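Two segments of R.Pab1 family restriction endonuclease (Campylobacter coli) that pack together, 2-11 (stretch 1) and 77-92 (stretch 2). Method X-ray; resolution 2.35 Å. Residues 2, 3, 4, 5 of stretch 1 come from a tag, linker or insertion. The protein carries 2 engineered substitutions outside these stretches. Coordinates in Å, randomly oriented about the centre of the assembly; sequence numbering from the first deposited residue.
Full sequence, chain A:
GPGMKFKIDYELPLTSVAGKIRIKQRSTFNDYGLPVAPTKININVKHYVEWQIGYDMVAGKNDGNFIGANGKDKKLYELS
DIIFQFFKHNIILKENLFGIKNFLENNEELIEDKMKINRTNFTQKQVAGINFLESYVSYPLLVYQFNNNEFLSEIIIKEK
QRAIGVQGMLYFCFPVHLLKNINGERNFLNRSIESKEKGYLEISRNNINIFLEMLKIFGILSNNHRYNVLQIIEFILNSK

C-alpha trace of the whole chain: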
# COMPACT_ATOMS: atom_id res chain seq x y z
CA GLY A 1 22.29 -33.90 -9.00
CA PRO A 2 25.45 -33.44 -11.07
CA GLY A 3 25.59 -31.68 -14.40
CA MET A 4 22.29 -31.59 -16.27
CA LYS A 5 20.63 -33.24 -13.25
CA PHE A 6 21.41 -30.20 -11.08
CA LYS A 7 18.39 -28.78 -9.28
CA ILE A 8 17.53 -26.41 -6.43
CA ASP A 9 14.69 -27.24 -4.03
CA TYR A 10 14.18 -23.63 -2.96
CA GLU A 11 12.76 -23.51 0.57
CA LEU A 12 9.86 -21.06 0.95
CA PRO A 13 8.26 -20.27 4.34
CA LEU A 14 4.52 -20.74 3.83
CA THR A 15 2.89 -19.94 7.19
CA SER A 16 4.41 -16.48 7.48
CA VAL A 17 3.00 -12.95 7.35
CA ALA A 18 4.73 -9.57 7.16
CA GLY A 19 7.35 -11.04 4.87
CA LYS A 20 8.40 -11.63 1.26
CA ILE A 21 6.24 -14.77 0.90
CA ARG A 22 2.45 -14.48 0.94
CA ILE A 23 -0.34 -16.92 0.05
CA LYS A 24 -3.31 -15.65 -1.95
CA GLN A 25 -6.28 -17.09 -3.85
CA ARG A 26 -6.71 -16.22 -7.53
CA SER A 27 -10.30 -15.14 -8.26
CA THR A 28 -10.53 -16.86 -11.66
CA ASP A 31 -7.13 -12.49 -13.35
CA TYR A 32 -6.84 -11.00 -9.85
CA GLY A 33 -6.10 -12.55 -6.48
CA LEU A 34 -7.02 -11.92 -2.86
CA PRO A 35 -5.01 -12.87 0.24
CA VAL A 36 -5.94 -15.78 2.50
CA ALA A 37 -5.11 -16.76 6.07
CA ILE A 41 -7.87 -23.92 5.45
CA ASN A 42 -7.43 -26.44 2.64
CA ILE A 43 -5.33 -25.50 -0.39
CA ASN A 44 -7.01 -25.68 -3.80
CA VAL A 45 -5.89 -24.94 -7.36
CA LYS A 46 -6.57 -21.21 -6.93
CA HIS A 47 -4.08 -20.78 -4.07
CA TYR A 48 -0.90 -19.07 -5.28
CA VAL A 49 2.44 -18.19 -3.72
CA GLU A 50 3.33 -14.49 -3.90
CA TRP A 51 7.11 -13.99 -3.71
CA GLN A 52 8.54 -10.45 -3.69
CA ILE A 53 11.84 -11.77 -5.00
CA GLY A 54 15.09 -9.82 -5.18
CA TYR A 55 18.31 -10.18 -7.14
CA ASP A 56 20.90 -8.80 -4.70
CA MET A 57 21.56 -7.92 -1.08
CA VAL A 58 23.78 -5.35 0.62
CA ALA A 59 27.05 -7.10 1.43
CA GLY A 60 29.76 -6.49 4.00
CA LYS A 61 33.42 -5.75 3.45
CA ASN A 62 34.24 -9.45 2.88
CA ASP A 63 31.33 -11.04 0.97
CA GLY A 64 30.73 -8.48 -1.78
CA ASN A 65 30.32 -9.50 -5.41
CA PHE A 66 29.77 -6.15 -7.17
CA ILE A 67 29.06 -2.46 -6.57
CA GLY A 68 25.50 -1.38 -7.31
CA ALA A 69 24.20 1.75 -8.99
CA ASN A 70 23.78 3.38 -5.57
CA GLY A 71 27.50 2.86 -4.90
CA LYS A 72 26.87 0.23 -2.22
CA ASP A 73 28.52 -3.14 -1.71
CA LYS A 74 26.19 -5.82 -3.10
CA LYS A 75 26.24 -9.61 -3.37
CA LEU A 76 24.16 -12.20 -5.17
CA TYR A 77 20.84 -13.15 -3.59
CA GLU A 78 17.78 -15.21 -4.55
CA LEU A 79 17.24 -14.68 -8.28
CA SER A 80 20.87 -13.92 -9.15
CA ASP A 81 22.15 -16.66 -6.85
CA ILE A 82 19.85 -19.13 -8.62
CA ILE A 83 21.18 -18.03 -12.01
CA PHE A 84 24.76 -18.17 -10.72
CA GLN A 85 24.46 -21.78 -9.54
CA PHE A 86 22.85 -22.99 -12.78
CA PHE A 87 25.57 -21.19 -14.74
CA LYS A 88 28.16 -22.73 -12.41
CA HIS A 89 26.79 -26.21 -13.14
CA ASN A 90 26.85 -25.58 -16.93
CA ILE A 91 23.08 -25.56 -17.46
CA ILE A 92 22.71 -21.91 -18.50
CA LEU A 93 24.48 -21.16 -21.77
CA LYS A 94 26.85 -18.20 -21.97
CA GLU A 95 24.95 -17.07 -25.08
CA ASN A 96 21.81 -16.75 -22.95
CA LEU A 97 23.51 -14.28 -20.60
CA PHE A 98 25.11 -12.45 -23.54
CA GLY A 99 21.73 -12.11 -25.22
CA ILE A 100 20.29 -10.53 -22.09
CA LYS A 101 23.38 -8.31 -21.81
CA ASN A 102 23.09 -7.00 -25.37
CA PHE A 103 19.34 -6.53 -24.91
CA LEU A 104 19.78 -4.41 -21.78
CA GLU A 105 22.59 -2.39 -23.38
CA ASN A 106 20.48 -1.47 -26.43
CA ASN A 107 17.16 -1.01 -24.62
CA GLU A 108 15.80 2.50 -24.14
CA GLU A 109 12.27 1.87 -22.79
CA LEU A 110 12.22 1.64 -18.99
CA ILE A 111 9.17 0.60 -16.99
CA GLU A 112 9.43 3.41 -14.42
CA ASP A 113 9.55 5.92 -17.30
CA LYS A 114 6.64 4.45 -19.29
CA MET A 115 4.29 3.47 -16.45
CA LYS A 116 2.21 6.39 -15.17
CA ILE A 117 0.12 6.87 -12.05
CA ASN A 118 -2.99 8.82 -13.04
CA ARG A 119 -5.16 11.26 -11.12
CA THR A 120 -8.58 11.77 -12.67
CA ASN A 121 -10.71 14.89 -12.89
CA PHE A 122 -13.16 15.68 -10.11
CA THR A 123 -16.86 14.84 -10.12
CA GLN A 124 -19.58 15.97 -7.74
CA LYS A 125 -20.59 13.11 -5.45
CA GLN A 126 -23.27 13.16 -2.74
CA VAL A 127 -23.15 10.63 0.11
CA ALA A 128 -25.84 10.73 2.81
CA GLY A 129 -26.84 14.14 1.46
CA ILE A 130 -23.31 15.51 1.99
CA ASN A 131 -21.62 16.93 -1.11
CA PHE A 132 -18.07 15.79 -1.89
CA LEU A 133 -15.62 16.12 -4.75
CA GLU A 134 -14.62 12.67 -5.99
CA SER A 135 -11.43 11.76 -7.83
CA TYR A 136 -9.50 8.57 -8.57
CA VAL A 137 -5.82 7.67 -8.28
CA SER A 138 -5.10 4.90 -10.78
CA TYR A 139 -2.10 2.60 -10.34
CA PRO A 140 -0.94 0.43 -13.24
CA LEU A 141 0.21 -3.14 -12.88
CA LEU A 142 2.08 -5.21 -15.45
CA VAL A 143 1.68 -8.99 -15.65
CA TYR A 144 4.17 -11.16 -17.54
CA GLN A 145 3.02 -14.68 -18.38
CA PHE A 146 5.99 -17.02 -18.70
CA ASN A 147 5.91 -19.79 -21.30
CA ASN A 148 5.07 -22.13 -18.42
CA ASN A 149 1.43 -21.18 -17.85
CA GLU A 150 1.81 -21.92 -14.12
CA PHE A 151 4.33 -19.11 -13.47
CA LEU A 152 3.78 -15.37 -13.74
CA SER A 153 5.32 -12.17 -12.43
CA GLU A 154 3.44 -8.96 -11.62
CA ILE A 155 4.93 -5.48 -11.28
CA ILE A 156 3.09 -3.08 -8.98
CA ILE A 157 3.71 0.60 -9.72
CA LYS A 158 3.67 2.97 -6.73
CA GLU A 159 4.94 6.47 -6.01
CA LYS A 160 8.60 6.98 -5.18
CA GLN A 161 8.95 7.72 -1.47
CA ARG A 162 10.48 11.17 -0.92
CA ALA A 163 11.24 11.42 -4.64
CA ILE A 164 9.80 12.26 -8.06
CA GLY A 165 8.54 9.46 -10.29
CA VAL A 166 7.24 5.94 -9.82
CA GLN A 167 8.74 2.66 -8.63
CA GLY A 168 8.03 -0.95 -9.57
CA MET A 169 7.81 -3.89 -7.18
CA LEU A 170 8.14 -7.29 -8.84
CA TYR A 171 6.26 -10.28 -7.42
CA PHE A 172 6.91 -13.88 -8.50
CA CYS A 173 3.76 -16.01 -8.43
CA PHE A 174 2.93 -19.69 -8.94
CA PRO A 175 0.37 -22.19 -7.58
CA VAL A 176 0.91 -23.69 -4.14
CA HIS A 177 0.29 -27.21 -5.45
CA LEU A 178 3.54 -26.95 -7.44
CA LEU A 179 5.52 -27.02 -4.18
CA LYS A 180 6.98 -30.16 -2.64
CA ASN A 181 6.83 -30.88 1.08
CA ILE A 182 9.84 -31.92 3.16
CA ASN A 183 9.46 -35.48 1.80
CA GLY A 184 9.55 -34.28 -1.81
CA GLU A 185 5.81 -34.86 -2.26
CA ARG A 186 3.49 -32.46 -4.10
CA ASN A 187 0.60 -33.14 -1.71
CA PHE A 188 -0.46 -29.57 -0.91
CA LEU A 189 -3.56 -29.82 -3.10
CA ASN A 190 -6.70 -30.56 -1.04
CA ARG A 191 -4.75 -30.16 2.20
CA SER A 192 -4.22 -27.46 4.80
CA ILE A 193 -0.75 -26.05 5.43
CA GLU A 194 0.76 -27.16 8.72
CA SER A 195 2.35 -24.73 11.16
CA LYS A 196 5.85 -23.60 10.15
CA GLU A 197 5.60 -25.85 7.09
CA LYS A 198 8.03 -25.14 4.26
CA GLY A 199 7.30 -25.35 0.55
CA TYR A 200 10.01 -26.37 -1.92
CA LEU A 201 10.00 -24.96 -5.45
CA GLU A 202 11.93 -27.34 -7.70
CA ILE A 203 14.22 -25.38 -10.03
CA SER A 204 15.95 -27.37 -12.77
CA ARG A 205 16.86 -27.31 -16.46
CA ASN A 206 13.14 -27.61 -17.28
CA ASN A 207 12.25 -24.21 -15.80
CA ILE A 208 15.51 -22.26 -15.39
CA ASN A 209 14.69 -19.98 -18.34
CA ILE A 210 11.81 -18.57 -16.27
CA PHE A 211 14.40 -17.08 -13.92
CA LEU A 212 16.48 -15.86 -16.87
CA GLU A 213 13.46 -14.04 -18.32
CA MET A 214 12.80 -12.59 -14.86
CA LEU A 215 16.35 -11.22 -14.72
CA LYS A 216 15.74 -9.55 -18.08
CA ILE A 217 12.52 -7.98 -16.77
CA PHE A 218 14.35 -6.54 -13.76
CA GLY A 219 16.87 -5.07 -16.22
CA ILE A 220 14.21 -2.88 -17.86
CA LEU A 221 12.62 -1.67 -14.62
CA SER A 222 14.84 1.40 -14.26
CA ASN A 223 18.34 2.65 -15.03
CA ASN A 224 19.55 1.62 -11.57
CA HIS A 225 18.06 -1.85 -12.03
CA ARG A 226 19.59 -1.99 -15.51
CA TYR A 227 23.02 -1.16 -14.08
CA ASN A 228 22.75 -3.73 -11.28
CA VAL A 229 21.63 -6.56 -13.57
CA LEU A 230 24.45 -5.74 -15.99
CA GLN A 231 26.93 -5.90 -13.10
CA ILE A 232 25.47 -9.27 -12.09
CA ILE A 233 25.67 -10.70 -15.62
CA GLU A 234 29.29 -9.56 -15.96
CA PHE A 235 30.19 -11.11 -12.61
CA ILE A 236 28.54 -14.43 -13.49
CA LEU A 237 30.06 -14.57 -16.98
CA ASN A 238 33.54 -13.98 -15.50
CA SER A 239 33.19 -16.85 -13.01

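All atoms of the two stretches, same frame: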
# COMPACT_ATOMS: atom_id res chain seq x y z
N PRO A 2 24.31 -34.01 -10.34
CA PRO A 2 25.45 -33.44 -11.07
C PRO A 2 25.11 -33.11 -12.51
O PRO A 2 24.33 -33.80 -13.17
CB PRO A 2 26.49 -34.56 -10.99
CG PRO A 2 25.66 -35.81 -11.01
CD PRO A 2 24.37 -35.48 -10.29
N GLY A 3 25.72 -32.03 -12.99
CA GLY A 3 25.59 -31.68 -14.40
C GLY A 3 24.17 -31.28 -14.76
O GLY A 3 23.56 -30.43 -14.10
N MET A 4 23.64 -31.90 -15.81
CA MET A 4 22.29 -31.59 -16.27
C MET A 4 21.23 -31.98 -15.25
O MET A 4 20.10 -31.48 -15.32
CB MET A 4 22.01 -32.29 -17.60
CG MET A 4 22.88 -31.82 -18.75
SD MET A 4 22.71 -30.05 -19.06
CE MET A 4 20.96 -29.94 -19.44
N LYS A 5 21.56 -32.86 -14.30
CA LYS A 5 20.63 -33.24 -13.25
C LYS A 5 20.63 -32.26 -12.08
O LYS A 5 19.97 -32.54 -11.07
CB LYS A 5 20.96 -34.64 -12.74
CG LYS A 5 20.90 -35.73 -13.80
CD LYS A 5 21.33 -37.07 -13.22
CE LYS A 5 21.23 -38.19 -14.25
NZ LYS A 5 22.14 -37.97 -15.41
N PHE A 6 21.34 -31.15 -12.19
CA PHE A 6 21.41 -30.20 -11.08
C PHE A 6 20.07 -29.52 -10.88
O PHE A 6 19.42 -29.09 -11.83
CB PHE A 6 22.50 -29.16 -11.33
CG PHE A 6 22.57 -28.10 -10.27
CD1 PHE A 6 23.13 -28.38 -9.03
CD2 PHE A 6 22.08 -26.83 -10.51
CE1 PHE A 6 23.19 -27.40 -8.05
CE2 PHE A 6 22.14 -25.85 -9.53
CZ PHE A 6 22.70 -26.14 -8.30
N LYS A 7 19.65 -29.43 -9.62
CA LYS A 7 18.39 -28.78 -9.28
C LYS A 7 18.56 -28.03 -7.96
O LYS A 7 19.52 -28.24 -7.22
CB LYS A 7 17.24 -29.79 -9.19
CG LYS A 7 17.39 -30.83 -8.09
CD LYS A 7 16.14 -31.69 -7.99
CE LYS A 7 16.29 -32.76 -6.91
NZ LYS A 7 16.59 -32.18 -5.57
N ILE A 8 17.60 -27.16 -7.69
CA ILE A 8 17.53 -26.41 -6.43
C ILE A 8 16.12 -26.55 -5.90
O ILE A 8 15.16 -26.09 -6.54
CB ILE A 8 17.91 -24.94 -6.61
CG1 ILE A 8 19.38 -24.80 -7.02
CG2 ILE A 8 17.63 -24.16 -5.33
CD1 ILE A 8 19.83 -23.36 -7.17
N ASP A 9 15.97 -27.19 -4.74
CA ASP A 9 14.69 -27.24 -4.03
C ASP A 9 14.63 -26.02 -3.12
O ASP A 9 15.02 -26.07 -1.95
CB ASP A 9 14.56 -28.54 -3.25
CG ASP A 9 14.49 -29.76 -4.14
OD1 ASP A 9 13.83 -29.70 -5.20
OD2 ASP A 9 15.09 -30.80 -3.78
N TYR A 10 14.14 -24.91 -3.67
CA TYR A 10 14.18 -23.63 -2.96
C TYR A 10 13.15 -23.63 -1.83
O TYR A 10 11.94 -23.72 -2.08
CB TYR A 10 13.92 -22.48 -3.93
CG TYR A 10 14.52 -21.18 -3.47
CD1 TYR A 10 13.89 -20.40 -2.51
CD2 TYR A 10 15.72 -20.72 -4.00
CE1 TYR A 10 14.44 -19.20 -2.09
CE2 TYR A 10 16.28 -19.53 -3.59
CZ TYR A 10 15.64 -18.77 -2.63
OH TYR A 10 16.19 -17.59 -2.22
N GLU A 11 13.63 -23.50 -0.60
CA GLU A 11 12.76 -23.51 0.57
C GLU A 11 12.03 -22.18 0.70
O GLU A 11 12.65 -21.11 0.69
CB GLU A 11 13.58 -23.80 1.83
CG GLU A 11 12.80 -23.67 3.12
CD GLU A 11 13.61 -24.11 4.33
OE1 GLU A 11 14.04 -25.28 4.36
OE2 GLU A 11 13.83 -23.28 5.23
N TYR A 77 21.91 -12.80 -4.52
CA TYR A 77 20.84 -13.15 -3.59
C TYR A 77 19.62 -13.59 -4.39
O TYR A 77 19.25 -12.95 -5.38
CB TYR A 77 20.50 -11.95 -2.70
CG TYR A 77 19.39 -12.19 -1.69
CD1 TYR A 77 19.53 -13.14 -0.69
CD2 TYR A 77 18.23 -11.44 -1.73
CE1 TYR A 77 18.52 -13.36 0.23
CE2 TYR A 77 17.21 -11.64 -0.81
CZ TYR A 77 17.36 -12.60 0.16
OH TYR A 77 16.35 -12.81 1.08
N GLU A 78 19.01 -14.69 -3.96
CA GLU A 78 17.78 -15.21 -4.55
C GLU A 78 17.90 -15.41 -6.05
O GLU A 78 18.52 -16.37 -6.51
CB GLU A 78 16.60 -14.30 -4.21
CG GLU A 78 16.20 -14.38 -2.75
CD GLU A 78 14.88 -13.69 -2.45
OE1 GLU A 78 14.55 -12.70 -3.13
OE2 GLU A 78 14.17 -14.16 -1.54
N LEU A 79 17.31 -14.50 -6.83
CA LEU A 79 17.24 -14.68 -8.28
C LEU A 79 18.63 -14.80 -8.90
O LEU A 79 18.90 -15.72 -9.68
CB LEU A 79 16.47 -13.52 -8.92
CG LEU A 79 16.42 -13.53 -10.45
CD1 LEU A 79 15.75 -14.80 -10.96
CD2 LEU A 79 15.70 -12.30 -10.97
N SER A 80 19.54 -13.88 -8.55
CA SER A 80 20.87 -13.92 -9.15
C SER A 80 21.69 -15.08 -8.62
O SER A 80 22.54 -15.62 -9.35
CB SER A 80 21.60 -12.60 -8.91
OG SER A 80 21.88 -12.42 -7.53
N ASP A 81 21.47 -15.48 -7.37
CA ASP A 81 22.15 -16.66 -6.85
C ASP A 81 21.66 -17.93 -7.53
O ASP A 81 22.44 -18.87 -7.73
CB ASP A 81 21.96 -16.76 -5.34
CG ASP A 81 22.69 -17.95 -4.74
OD1 ASP A 81 23.92 -18.05 -4.94
OD2 ASP A 81 22.03 -18.79 -4.08
N ILE A 82 20.37 -17.99 -7.88
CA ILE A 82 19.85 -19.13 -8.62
C ILE A 82 20.50 -19.20 -10.00
O ILE A 82 20.95 -20.26 -10.44
CB ILE A 82 18.32 -19.05 -8.73
CG1 ILE A 82 17.67 -19.26 -7.36
CG2 ILE A 82 17.79 -20.07 -9.73
CD1 ILE A 82 16.23 -18.80 -7.28
N ILE A 83 20.57 -18.06 -10.69
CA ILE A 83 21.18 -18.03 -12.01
C ILE A 83 22.66 -18.34 -11.94
O ILE A 83 23.22 -19.00 -12.83
CB ILE A 83 20.90 -16.67 -12.68
CG1 ILE A 83 19.40 -16.50 -12.92
CG2 ILE A 83 21.67 -16.52 -13.98
CD1 ILE A 83 19.01 -15.18 -13.53
N PHE A 84 23.33 -17.90 -10.87
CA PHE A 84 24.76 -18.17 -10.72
C PHE A 84 25.02 -19.66 -10.59
O PHE A 84 25.95 -20.20 -11.21
CB PHE A 84 25.31 -17.42 -9.51
CG PHE A 84 26.74 -17.76 -9.18
CD1 PHE A 84 27.78 -17.14 -9.84
CD2 PHE A 84 27.04 -18.70 -8.21
CE1 PHE A 84 29.10 -17.44 -9.54
CE2 PHE A 84 28.35 -19.01 -7.90
CZ PHE A 84 29.38 -18.39 -8.57
N GLN A 85 24.23 -20.36 -9.77
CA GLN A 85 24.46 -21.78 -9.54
C GLN A 85 24.19 -22.60 -10.80
O GLN A 85 24.92 -23.56 -11.09
CB GLN A 85 23.61 -22.28 -8.38
CG GLN A 85 23.97 -21.67 -7.03
CD GLN A 85 23.21 -22.30 -5.88
OE1 GLN A 85 23.09 -23.52 -5.79
NE2 GLN A 85 22.68 -21.46 -4.99
N PHE A 86 23.14 -22.25 -11.55
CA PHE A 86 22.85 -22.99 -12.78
C PHE A 86 23.85 -22.66 -13.88
O PHE A 86 24.09 -23.50 -14.76
CB PHE A 86 21.42 -22.70 -13.24
CG PHE A 86 20.40 -23.55 -12.55
CD1 PHE A 86 19.97 -24.74 -13.12
CD2 PHE A 86 19.89 -23.18 -11.32
CE1 PHE A 86 19.04 -25.54 -12.49
CE2 PHE A 86 18.95 -23.97 -10.68
CZ PHE A 86 18.53 -25.15 -11.26
N PHE A 87 24.44 -21.47 -13.85
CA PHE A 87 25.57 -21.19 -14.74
C PHE A 87 26.83 -21.89 -14.26
O PHE A 87 27.65 -22.31 -15.09
CB PHE A 87 25.81 -19.69 -14.85
CG PHE A 87 26.89 -19.32 -15.82
CD1 PHE A 87 26.63 -19.24 -17.17
CD2 PHE A 87 28.18 -19.06 -15.38
CE1 PHE A 87 27.62 -18.91 -18.07
CE2 PHE A 87 29.18 -18.73 -16.27
CZ PHE A 87 28.90 -18.65 -17.62
N LYS A 88 27.00 -22.03 -12.95
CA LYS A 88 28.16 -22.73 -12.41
C LYS A 88 28.14 -24.20 -12.78
O LYS A 88 29.19 -24.80 -13.05
CB LYS A 88 28.21 -22.55 -10.89
CG LYS A 88 29.28 -23.38 -10.19
CD LYS A 88 29.19 -23.23 -8.68
CE LYS A 88 30.22 -24.10 -7.98
NZ LYS A 88 30.13 -24.01 -6.50
N HIS A 89 26.95 -24.81 -12.80
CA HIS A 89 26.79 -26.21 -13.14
C HIS A 89 26.53 -26.43 -14.63
O HIS A 89 26.02 -27.49 -15.01
CB HIS A 89 25.67 -26.82 -12.30
CG HIS A 89 26.01 -26.96 -10.85
ND1 HIS A 89 25.95 -25.90 -9.97
CD2 HIS A 89 26.44 -28.03 -10.13
CE1 HIS A 89 26.32 -26.31 -8.77
NE2 HIS A 89 26.62 -27.60 -8.84
N ASN A 90 26.84 -25.44 -15.47
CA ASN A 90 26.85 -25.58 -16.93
C ASN A 90 25.48 -25.91 -17.51
O ASN A 90 25.37 -26.62 -18.51
CB ASN A 90 27.87 -26.64 -17.37
CG ASN A 90 29.29 -26.14 -17.33
OD1 ASN A 90 29.60 -25.04 -17.79
ND2 ASN A 90 30.19 -26.96 -16.78
N ILE A 91 24.41 -25.41 -16.90
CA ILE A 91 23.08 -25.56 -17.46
C ILE A 91 22.67 -24.34 -18.27
O ILE A 91 22.09 -24.47 -19.35
CB ILE A 91 22.05 -25.86 -16.35
CG1 ILE A 91 22.34 -27.22 -15.71
CG2 ILE A 91 20.63 -25.81 -16.88
CD1 ILE A 91 21.27 -27.69 -14.75
N ILE A 92 22.99 -23.15 -17.79
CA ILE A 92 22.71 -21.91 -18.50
C ILE A 92 23.84 -21.64 -19.48
O ILE A 92 25.02 -21.60 -19.09
CB ILE A 92 22.55 -20.74 -17.51
CG1 ILE A 92 21.32 -20.96 -16.62
CG2 ILE A 92 22.47 -19.42 -18.25
CD1 ILE A 92 21.08 -19.83 -15.64

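The N-terminal stretch runs nearly antiparallel to the helix 79-88: the axis of strand 8-11 makes an angle of 165° with it and approaches no closer than 11.3 Å. Between strand and helix that spacing leaves room for side chains, which make most of the contact; nearer the N terminus of stretch 1 backbone atoms come close too. No hydrogen bond or salt bridge crosses the interface, which buries 622 Å² summed over both sides.

Aromatic contacts centre on Phe 6, whose CA-to-CB bond points toward stretch 2. Its ring stacks face-to-face on the imidazole of His 89, with centroids 3.7 Å apart, planes at 8° and Phe 6 CE1 lying 3.4 Å from His 89 CE1. The imidazole is held in place by its own stretch, since His 89 ND1 donates to Gln 85 O at 2.8 Å. Phe 6 also turns an edge to the face of Phe 86; here the centroids are 5.0 Å apart and the planes meet at 69°, an arrangement that directs ring hydrogens at a pi cloud.

Apolar contacts extend this cluster in both directions. Toward the N terminus, Ile 91 CD1 sits 3.9 Å from Phe 6 CB, near the plane of the Phe 6 ring. Further along the strand, Ile 8 CD1 reaches Phe 86 CE2 at 3.7 Å, and Tyr 10 CE2 meets Ile 82 CD1 at 3.8 Å. The CA-to-CB bonds of Ile 8 and Tyr 10 both point toward stretch 2, whereas the intervening Asp 9 is out of reach and pairs with Lys 7 in a salt bridge (Lys 7 NZ to Asp 9 OD2, 2.7 Å).

Polar groups contribute through van der Waals packing. The backbone carbonyl Gly 3 O, in a tag residue, lies 3.6 Å from Ile 91 CD1. Gln 85 OE1 lies 3.5 Å from Ile 8 CD1 and 3.6 Å from Phe 6 CZ, while Gln 85 NE2 donates to Asp 81 OD2 at 2.9 Å within the helix.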